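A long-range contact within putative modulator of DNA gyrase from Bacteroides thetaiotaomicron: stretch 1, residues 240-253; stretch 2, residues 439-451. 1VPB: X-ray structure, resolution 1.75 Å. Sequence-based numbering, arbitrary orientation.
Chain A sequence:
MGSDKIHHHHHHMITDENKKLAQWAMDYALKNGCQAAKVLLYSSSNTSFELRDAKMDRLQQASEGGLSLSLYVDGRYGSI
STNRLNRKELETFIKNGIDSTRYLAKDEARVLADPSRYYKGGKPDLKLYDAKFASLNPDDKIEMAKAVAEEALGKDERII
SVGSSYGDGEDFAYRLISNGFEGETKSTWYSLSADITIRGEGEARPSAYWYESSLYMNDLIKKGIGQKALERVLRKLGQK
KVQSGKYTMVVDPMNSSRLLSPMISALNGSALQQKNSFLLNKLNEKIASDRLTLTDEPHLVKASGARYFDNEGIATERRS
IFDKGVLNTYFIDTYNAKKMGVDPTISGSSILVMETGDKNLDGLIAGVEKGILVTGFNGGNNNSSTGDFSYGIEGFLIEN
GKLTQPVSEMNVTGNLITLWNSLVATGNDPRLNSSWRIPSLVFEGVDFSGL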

ATOM      1  N   LYS A 240     -13.137  22.973  16.548  1.00 47.53           N
ATOM      2  CA  LYS A 240     -12.891  22.917  18.000  1.00 48.44           C
ATOM      3  C   LYS A 240     -13.631  21.701  18.574  1.00 45.85           C
ATOM      4  O   LYS A 240     -14.601  21.256  18.000  1.00 41.93           O
ATOM      5  CB  LYS A 240     -13.465  24.150  18.725  1.00 48.68           C
ATOM      6  CG  LYS A 240     -12.646  25.418  18.686  1.00 54.27           C
ATOM      7  CD  LYS A 240     -13.067  26.394  19.779  1.00 52.99           C
ATOM      8  CE  LYS A 240     -14.498  26.891  19.600  1.00 61.81           C
ATOM      9  NZ  LYS A 240     -14.808  28.032  20.525  1.00 66.39           N
ATOM     10  N   LYS A 241     -13.209  21.227  19.742  1.00 46.97           N
ATOM     11  CA  LYS A 241     -13.952  20.224  20.488  1.00 47.42           C
ATOM     12  C   LYS A 241     -15.275  20.799  20.981  1.00 44.93           C
ATOM     13  O   LYS A 241     -15.425  22.011  21.077  1.00 43.79           O
ATOM     14  CB  LYS A 241     -13.148  19.754  21.701  1.00 49.05           C
ATOM     15  CG  LYS A 241     -11.875  18.976  21.355  1.00 54.26           C
ATOM     16  CD  LYS A 241     -11.058  18.613  22.619  1.00 56.05           C
ATOM     17  CE  LYS A 241     -10.173  17.365  22.403  1.00 63.94           C
ATOM     18  NZ  LYS A 241      -9.687  16.783  23.700  1.00 71.21           N
ATOM     19  N   VAL A 242     -16.226  19.915  21.290  1.00 41.60           N
ATOM     20  CA  VAL A 242     -17.492  20.299  21.937  1.00 40.71           C
ATOM     21  C   VAL A 242     -17.650  19.427  23.182  1.00 39.06           C
ATOM     22  O   VAL A 242     -16.870  18.495  23.375  1.00 39.89           O
ATOM     23  CB  VAL A 242     -18.703  20.126  20.999  1.00 42.47           C
ATOM     24  CG1 VAL A 242     -18.564  21.030  19.773  1.00 45.38           C
ATOM     25  CG2 VAL A 242     -18.862  18.649  20.561  1.00 43.68           C
ATOM     26  N   GLN A 243     -18.641  19.713  24.021  1.00 36.96           N
ATOM     27  CA  GLN A 243     -18.808  18.946  25.264  1.00 39.84           C
ATOM     28  C   GLN A 243     -19.064  17.474  24.960  1.00 39.50           C
ATOM     29  O   GLN A 243     -19.779  17.144  24.013  1.00 40.65           O
ATOM     30  CB  GLN A 243     -19.960  19.470  26.111  1.00 39.21           C
ATOM     31  CG  GLN A 243     -20.032  18.838  27.509  1.00 48.94           C
ATOM     32  N   SER A 244     -18.464  16.602  25.759  1.00 39.14           N
ATOM     33  CA  SER A 244     -18.677  15.170  25.610  1.00 39.70           C
ATOM     34  C   SER A 244     -20.099  14.788  26.006  1.00 35.90           C
ATOM     35  O   SER A 244     -20.696  15.418  26.888  1.00 35.24           O
ATOM     36  CB  SER A 244     -17.678  14.418  26.473  1.00 40.49           C
ATOM     37  OG  SER A 244     -16.392  14.627  25.942  1.00 44.57           O
ATOM     38  N   GLY A 245     -20.645  13.773  25.349  1.00 34.06           N
ATOM     39  CA  GLY A 245     -21.939  13.238  25.752  1.00 36.19           C
ATOM     40  C   GLY A 245     -22.675  12.613  24.595  1.00 35.80           C
ATOM     41  O   GLY A 245     -22.081  12.309  23.572  1.00 35.35           O
ATOM     42  N   LYS A 246     -23.983  12.422  24.757  1.00 35.80           N
ATOM     43  CA  LYS A 246     -24.793  11.840  23.668  1.00 33.11           C
ATOM     44  C   LYS A 246     -25.199  12.929  22.707  1.00 31.03           C
ATOM     45  O   LYS A 246     -25.628  13.997  23.156  1.00 34.03           O
ATOM     46  CB  LYS A 246     -26.101  11.282  24.222  1.00 35.74           C
ATOM     47  CG  LYS A 246     -25.962  10.151  25.225  1.00 42.25           C
ATOM     48  CD  LYS A 246     -25.588   8.889  24.562  1.00 41.63           C
ATOM     49  CE  LYS A 246     -25.417   7.771  25.570  1.00 46.80           C
ATOM     50  NZ  LYS A 246     -25.269   6.517  24.869  1.00 52.75           N
ATOM     51  N   TYR A 247     -25.166  12.622  21.417  1.00 34.36           N
ATOM     52  CA  TYR A 247     -25.700  13.522  20.394  1.00 34.39           C
ATOM     53  C   TYR A 247     -26.392  12.684  19.344  1.00 32.59           C
ATOM     54  O   TYR A 247     -26.038  11.539  19.134  1.00 32.59           O
ATOM     55  CB  TYR A 247     -24.572  14.266  19.679  1.00 35.83           C
ATOM     56  CG  TYR A 247     -23.814  15.293  20.506  1.00 31.18           C
ATOM     57  CD1 TYR A 247     -22.734  14.919  21.307  1.00 35.37           C
ATOM     58  CD2 TYR A 247     -24.143  16.645  20.435  1.00 36.46           C
ATOM     59  CE1 TYR A 247     -22.016  15.882  22.045  1.00 37.54           C
ATOM     60  CE2 TYR A 247     -23.437  17.588  21.153  1.00 35.59           C
ATOM     61  CZ  TYR A 247     -22.375  17.208  21.951  1.00 40.46           C
ATOM     62  OH  TYR A 247     -21.679  18.169  22.671  1.00 39.20           O
ATOM     63  N   THR A 248     -27.319  13.293  18.621  1.00 32.98           N
ATOM     64  CA  THR A 248     -27.771  12.731  17.347  1.00 31.89           C
ATOM     65  C   THR A 248     -26.619  12.838  16.335  1.00 33.55           C
ATOM     66  O   THR A 248     -26.060  13.924  16.163  1.00 36.20           O
ATOM     67  CB  THR A 248     -28.926  13.534  16.800  1.00 32.95           C
ATOM     68  OG1 THR A 248     -30.012  13.546  17.747  1.00 36.80           O
ATOM     69  CG2 THR A 248     -29.483  12.913  15.515  1.00 33.54           C
ATOM     70  N   MET A 249     -26.270  11.742  15.679  1.00 30.75           N
ATOM     71  CA  MET A 249     -25.210  11.776  14.678  1.00 31.30           C
ATOM     72  C   MET A 249     -25.791  11.762  13.271  1.00 32.45           C
ATOM     73  O   MET A 249     -26.536  10.861  12.911  1.00 33.09           O
ATOM     74  CB  MET A 249     -24.247  10.599  14.853  1.00 31.24           C
ATOM     75  CG  MET A 249     -23.116  10.630  13.841  1.00 33.28           C
ATOM     76  SD  MET A 249     -21.794   9.444  14.030  1.00 33.42           S
ATOM     77  CE  MET A 249     -22.641   7.895  13.952  1.00 38.68           C
ATOM     78  N   VAL A 250     -25.445  12.785  12.484  1.00 32.31           N
ATOM     79  CA  VAL A 250     -25.781  12.807  11.064  1.00 32.46           C
ATOM     80  C   VAL A 250     -24.480  12.541  10.268  1.00 32.80           C
ATOM     81  O   VAL A 250     -23.428  13.090  10.586  1.00 34.09           O
ATOM     82  CB  VAL A 250     -26.435  14.143  10.630  1.00 33.63           C
ATOM     83  CG1 VAL A 250     -26.860  14.067   9.155  1.00 35.91           C
ATOM     84  CG2 VAL A 250     -27.647  14.455  11.510  1.00 34.45           C
ATOM     85  N   VAL A 251     -24.560  11.679   9.266  1.00 34.77           N
ATOM     86  CA  VAL A 251     -23.405  11.366   8.414  1.00 33.39           C
ATOM     87  C   VAL A 251     -23.734  11.575   6.945  1.00 35.93           C
ATOM     88  O   VAL A 251     -24.766  11.127   6.462  1.00 33.68           O
ATOM     89  CB  VAL A 251     -22.923   9.928   8.624  1.00 34.02           C
ATOM     90  CG1 VAL A 251     -21.546   9.725   7.941  1.00 36.71           C
ATOM     91  CG2 VAL A 251     -22.861   9.588  10.099  1.00 41.46           C
ATOM     92  N   ASP A 252     -22.835  12.267   6.233  1.00 37.64           N
ATOM     93  CA  ASP A 252     -23.076  12.579   4.818  1.00 38.01           C
ATOM     94  C   ASP A 252     -22.798  11.393   3.923  1.00 38.59           C
ATOM     95  O   ASP A 252     -22.277  10.388   4.391  1.00 39.87           O
ATOM     96  CB  ASP A 252     -22.331  13.850   4.401  1.00 40.33           C
ATOM     97  CG  ASP A 252     -20.824  13.744   4.501  1.00 46.52           C
ATOM     98  OD1 ASP A 252     -20.274  12.623   4.461  1.00 43.25           O
ATOM     99  OD2 ASP A 252     -20.133  14.803   4.612  1.00 47.78           O
ATOM    100  N   PRO A 253     -23.222  11.461   2.665  1.00 38.74           N
ATOM    101  CA  PRO A 253     -23.055  10.375   1.750  1.00 44.13           C
ATOM    102  C   PRO A 253     -21.586  10.169   1.396  1.00 47.87           C
ATOM    103  O   PRO A 253     -21.171   9.075   1.043  1.00 49.05           O
ATOM    104  CB  PRO A 253     -23.833  10.844   0.521  1.00 40.66           C
ATOM    105  CG  PRO A 253     -24.732  11.842   0.983  1.00 42.51           C
ATOM    106  CD  PRO A 253     -23.963  12.572   2.052  1.00 39.96           C
ATOM    107  N   PRO A 439     -27.083   6.439   1.321  1.00 33.90           N
ATOM    108  CA  PRO A 439     -27.432   7.849   1.477  1.00 33.99           C
ATOM    109  C   PRO A 439     -26.888   8.402   2.805  1.00 34.50           C
ATOM    110  O   PRO A 439     -26.227   7.663   3.584  1.00 32.62           O
ATOM    111  CB  PRO A 439     -28.972   7.808   1.518  1.00 34.59           C
ATOM    112  CG  PRO A 439     -29.275   6.572   2.188  1.00 33.71           C
ATOM    113  CD  PRO A 439     -28.233   5.566   1.654  1.00 32.57           C
ATOM    114  N   SER A 440     -27.223   9.654   3.087  1.00 33.02           N
ATOM    115  CA  SER A 440     -27.029  10.246   4.390  1.00 32.80           C
ATOM    116  C   SER A 440     -27.759   9.403   5.439  1.00 30.94           C
ATOM    117  O   SER A 440     -28.788   8.780   5.168  1.00 32.78           O
ATOM    118  CB  SER A 440     -27.531  11.717   4.433  1.00 37.23           C
ATOM    119  OG  SER A 440     -26.763  12.540   3.542  1.00 38.04           O
ATOM    120  N   LEU A 441     -27.251   9.452   6.664  1.00 31.09           N
ATOM    121  CA  LEU A 441     -27.776   8.651   7.751  1.00 32.01           C
ATOM    122  C   LEU A 441     -27.933   9.453   9.049  1.00 32.18           C
ATOM    123  O   LEU A 441     -27.173  10.380   9.309  1.00 32.34           O
ATOM    124  CB  LEU A 441     -26.820   7.510   8.027  1.00 33.11           C
ATOM    125  CG  LEU A 441     -26.478   6.559   6.909  1.00 37.70           C
ATOM    126  CD1 LEU A 441     -25.412   5.625   7.459  1.00 43.85           C
ATOM    127  CD2 LEU A 441     -27.687   5.803   6.400  1.00 36.81           C
ATOM    128  N   VAL A 442     -28.946   9.105   9.837  1.00 32.97           N
ATOM    129  CA  VAL A 442     -29.159   9.724  11.110  1.00 31.47           C
ATOM    130  C   VAL A 442     -29.306   8.645  12.174  1.00 32.67           C
ATOM    131  O   VAL A 442     -30.112   7.729  12.035  1.00 32.47           O
ATOM    132  CB  VAL A 442     -30.456  10.573  11.153  1.00 30.54           C
ATOM    133  CG1 VAL A 442     -30.571  11.242  12.478  1.00 36.20           C
ATOM    134  CG2 VAL A 442     -30.477  11.628  10.001  1.00 33.18           C
ATOM    135  N   PHE A 443     -28.495   8.767  13.212  1.00 31.48           N
ATOM    136  CA  PHE A 443     -28.496   7.836  14.331  1.00 33.00           C
ATOM    137  C   PHE A 443     -28.792   8.607  15.600  1.00 34.66           C
ATOM    138  O   PHE A 443     -28.273   9.712  15.798  1.00 34.41           O
ATOM    139  CB  PHE A 443     -27.107   7.216  14.495  1.00 35.13           C
ATOM    140  CG  PHE A 443     -26.617   6.446  13.340  1.00 31.39           C
ATOM    141  CD1 PHE A 443     -26.847   5.055  13.249  1.00 30.79           C
ATOM    142  CD2 PHE A 443     -25.841   7.040  12.330  1.00 33.50           C
ATOM    143  CE1 PHE A 443     -26.333   4.310  12.205  1.00 33.16           C
ATOM    144  CE2 PHE A 443     -25.336   6.267  11.274  1.00 33.03           C
ATOM    145  CZ  PHE A 443     -25.591   4.904  11.211  1.00 33.97           C
ATOM    146  N   GLU A 444     -29.605   8.046  16.501  1.00 33.51           N
ATOM    147  CA  GLU A 444     -29.854   8.714  17.759  1.00 34.20           C
ATOM    148  C   GLU A 444     -29.001   8.174  18.893  1.00 34.67           C
ATOM    149  O   GLU A 444     -28.727   6.984  18.958  1.00 30.35           O
ATOM    150  CB  GLU A 444     -31.325   8.547  18.161  1.00 38.03           C
ATOM    151  CG  GLU A 444     -32.327   9.283  17.296  1.00 42.88           C
ATOM    152  CD  GLU A 444     -32.243  10.790  17.400  1.00 57.06           C
ATOM    153  OE1 GLU A 444     -31.560  11.291  18.331  1.00 55.96           O
ATOM    154  OE2 GLU A 444     -32.871  11.475  16.534  1.00 57.75           O
ATOM    155  N   GLY A 445     -28.644   9.065  19.816  1.00 33.64           N
ATOM    156  CA  GLY A 445     -28.040   8.679  21.095  1.00 32.93           C
ATOM    157  C   GLY A 445     -26.660   8.074  20.929  1.00 34.63           C
ATOM    158  O   GLY A 445     -26.386   6.981  21.417  1.00 34.34           O
ATOM    159  N   VAL A 446     -25.805   8.793  20.207  1.00 35.26           N
ATOM    160  CA  VAL A 446     -24.453   8.325  19.896  1.00 33.78           C
ATOM    161  C   VAL A 446     -23.472   9.086  20.807  1.00 34.66           C
ATOM    162  O   VAL A 446     -23.618  10.290  21.017  1.00 35.44           O
ATOM    163  CB  VAL A 446     -24.107   8.567  18.423  1.00 35.24           C
ATOM    164  CG1 VAL A 446     -22.654   8.184  18.111  1.00 36.50           C
ATOM    165  CG2 VAL A 446     -25.056   7.769  17.516  1.00 34.45           C
ATOM    166  N   ASP A 447     -22.485   8.355  21.330  1.00 34.91           N
ATOM    167  CA  ASP A 447     -21.468   8.887  22.227  1.00 36.67           C
ATOM    168  C   ASP A 447     -20.312   9.540  21.499  1.00 35.15           C
ATOM    169  O   ASP A 447     -19.672   8.922  20.627  1.00 38.86           O
ATOM    170  CB  ASP A 447     -20.943   7.770  23.138  1.00 37.15           C
ATOM    171  CG  ASP A 447     -21.809   7.566  24.322  1.00 44.98           C
ATOM    172  OD1 ASP A 447     -21.911   8.517  25.143  1.00 55.26           O
ATOM    173  OD2 ASP A 447     -22.411   6.503  24.515  1.00 56.43           O
ATOM    174  N   PHE A 448     -20.082  10.805  21.864  1.00 38.04           N
ATOM    175  CA  PHE A 448     -18.911  11.574  21.416  1.00 38.22           C
ATOM    176  C   PHE A 448     -18.125  12.009  22.648  1.00 37.68           C
ATOM    177  O   PHE A 448     -18.716  12.468  23.642  1.00 37.29           O
ATOM    178  CB  PHE A 448     -19.308  12.824  20.625  1.00 38.03           C
ATOM    179  CG  PHE A 448     -20.009  12.538  19.337  1.00 39.28           C
ATOM    180  CD1 PHE A 448     -21.369  12.192  19.337  1.00 36.13           C
ATOM    181  CD2 PHE A 448     -19.340  12.645  18.118  1.00 36.34           C
ATOM    182  CE1 PHE A 448     -22.032  11.942  18.156  1.00 38.89           C
ATOM    183  CE2 PHE A 448     -19.986  12.378  16.923  1.00 45.73           C
ATOM    184  CZ  PHE A 448     -21.340  12.014  16.935  1.00 44.16           C
ATOM    185  N   SER A 449     -16.804  11.898  22.547  1.00 40.72           N
ATOM    186  CA  SER A 449     -15.902  12.302  23.628  1.00 44.36           C
ATOM    187  C   SER A 449     -14.670  13.014  23.091  1.00 44.37           C
ATOM    188  O   SER A 449     -14.226  12.755  21.979  1.00 42.48           O
ATOM    189  CB  SER A 449     -15.469  11.070  24.392  1.00 44.78           C
ATOM    190  OG  SER A 449     -15.042  10.068  23.484  1.00 50.62           O
ATOM    191  N   GLY A 450     -14.092  13.883  23.908  1.00 53.03           N
ATOM    192  CA  GLY A 450     -12.912  14.655  23.494  1.00 59.44           C
ATOM    193  C   GLY A 450     -11.627  13.840  23.392  1.00 64.23           C
ATOM    194  O   GLY A 450     -11.398  12.955  24.232  1.00 65.95           O
ATOM    195  N   LEU A 451     -10.840  14.111  22.334  1.00 68.69           N
ATOM    196  CA  LEU A 451      -9.389  13.760  22.195  1.00 72.51           C
ATOM    197  C   LEU A 451      -8.940  13.620  20.729  1.00 73.36           C
ATOM    198  O   LEU A 451      -8.244  14.476  20.180  1.00 73.92           O
ATOM    199  CB  LEU A 451      -8.977  12.489  22.967  1.00 73.78           C
ATOM    200  CG  LEU A 451      -8.267  12.618  24.331  1.00 74.27           C
ATOM    201  CD1 LEU A 451      -8.803  13.710  25.289  1.00 72.49           C
ATOM    202  CD2 LEU A 451      -8.304  11.237  25.006  1.00 75.06           C
ATOM    203  OXT LEU A 451      -9.232  12.638  20.048  1.00 74.83           O
TER

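The strand formed by residues 245-251 pairs in antiparallel fashion with two successive segments of stretch 2, which turns a corner at Glu444 and Gly445, so that one strand is bonded along its length by both arms of the bend. The contact buries 1106 Å² summed over both sides.

Stretch 2 enters at Pro439 and Ser440, where Ser440 OG lies 3.2 Å from Pro253 CD; this hydroxyl is hydrogen-bonded elsewhere in the structure. Regular pairing begins at Leu441, whose N donates to Val251 O (3.0 Å) and whose O accepts from Val251 N (2.9 Å). Val442 follows as a non-hydrogen-bonded partner of Val250, and its side chain shares the face of Val250, with the two CG2 atoms 4.3 Å apart. Val442 CG1 also packs 3.6 Å from Thr248 CG2. At Phe443 the ladder closes again: Phe443 N donates to Met249 O and Met249 N to Phe443 O, both at 2.9 Å. The Phe443 ring lies on the same face as Met249 and Val251, with CD2 3.7 Å from Met249 CE and CE2 4.3 Å from Val251 CG2, the latter near the plane of the ring at its edge.

The register then shifts by one residue between Tyr247 and Met249, a beta bulge that coincides with the corner in stretch 2. Although the CA-to-CB bond of Glu444 points away, its side chain curls back so that OE1 accepts a 2.8 Å hydrogen bond from Thr248 OG1. Gly445 adopts a positive phi of 67°, a conformation that favours glycine.

Beyond the corner, Val446 and Tyr247 form a hydrogen-bonded pair, Tyr247 N to Val446 O at 2.8 Å and Val446 N to Tyr247 O at 3.0 Å, while Val446 CG2 contacts Met249 CB at 4.0 Å. Asp447 and Lys246 face each other on the opposite side of the sheet, where opposite charges meet in a salt bridge, Lys246 NZ to Asp447 OD2 at 2.9 Å.

Phe448 forms the next hydrogen-bonded pair, with Gly245, through Gly245 N to Phe448 O (2.9 Å) and Phe448 N to Gly245 O (3.0 Å). The Phe448 ring packs against two side chains: its CZ is 3.8 Å from Met249 CG, and its CD1 is 3.6 Å from Tyr247 CD1, with the two aromatic planes nearly perpendicular. Met249 thus joins Phe443, Val446 and Phe448 in one apolar cluster spanning the bend. Past Ser449, Gly450 N donates to Ser244 OG at 3.2 Å, extending the attachment beyond the strand of stretch 1.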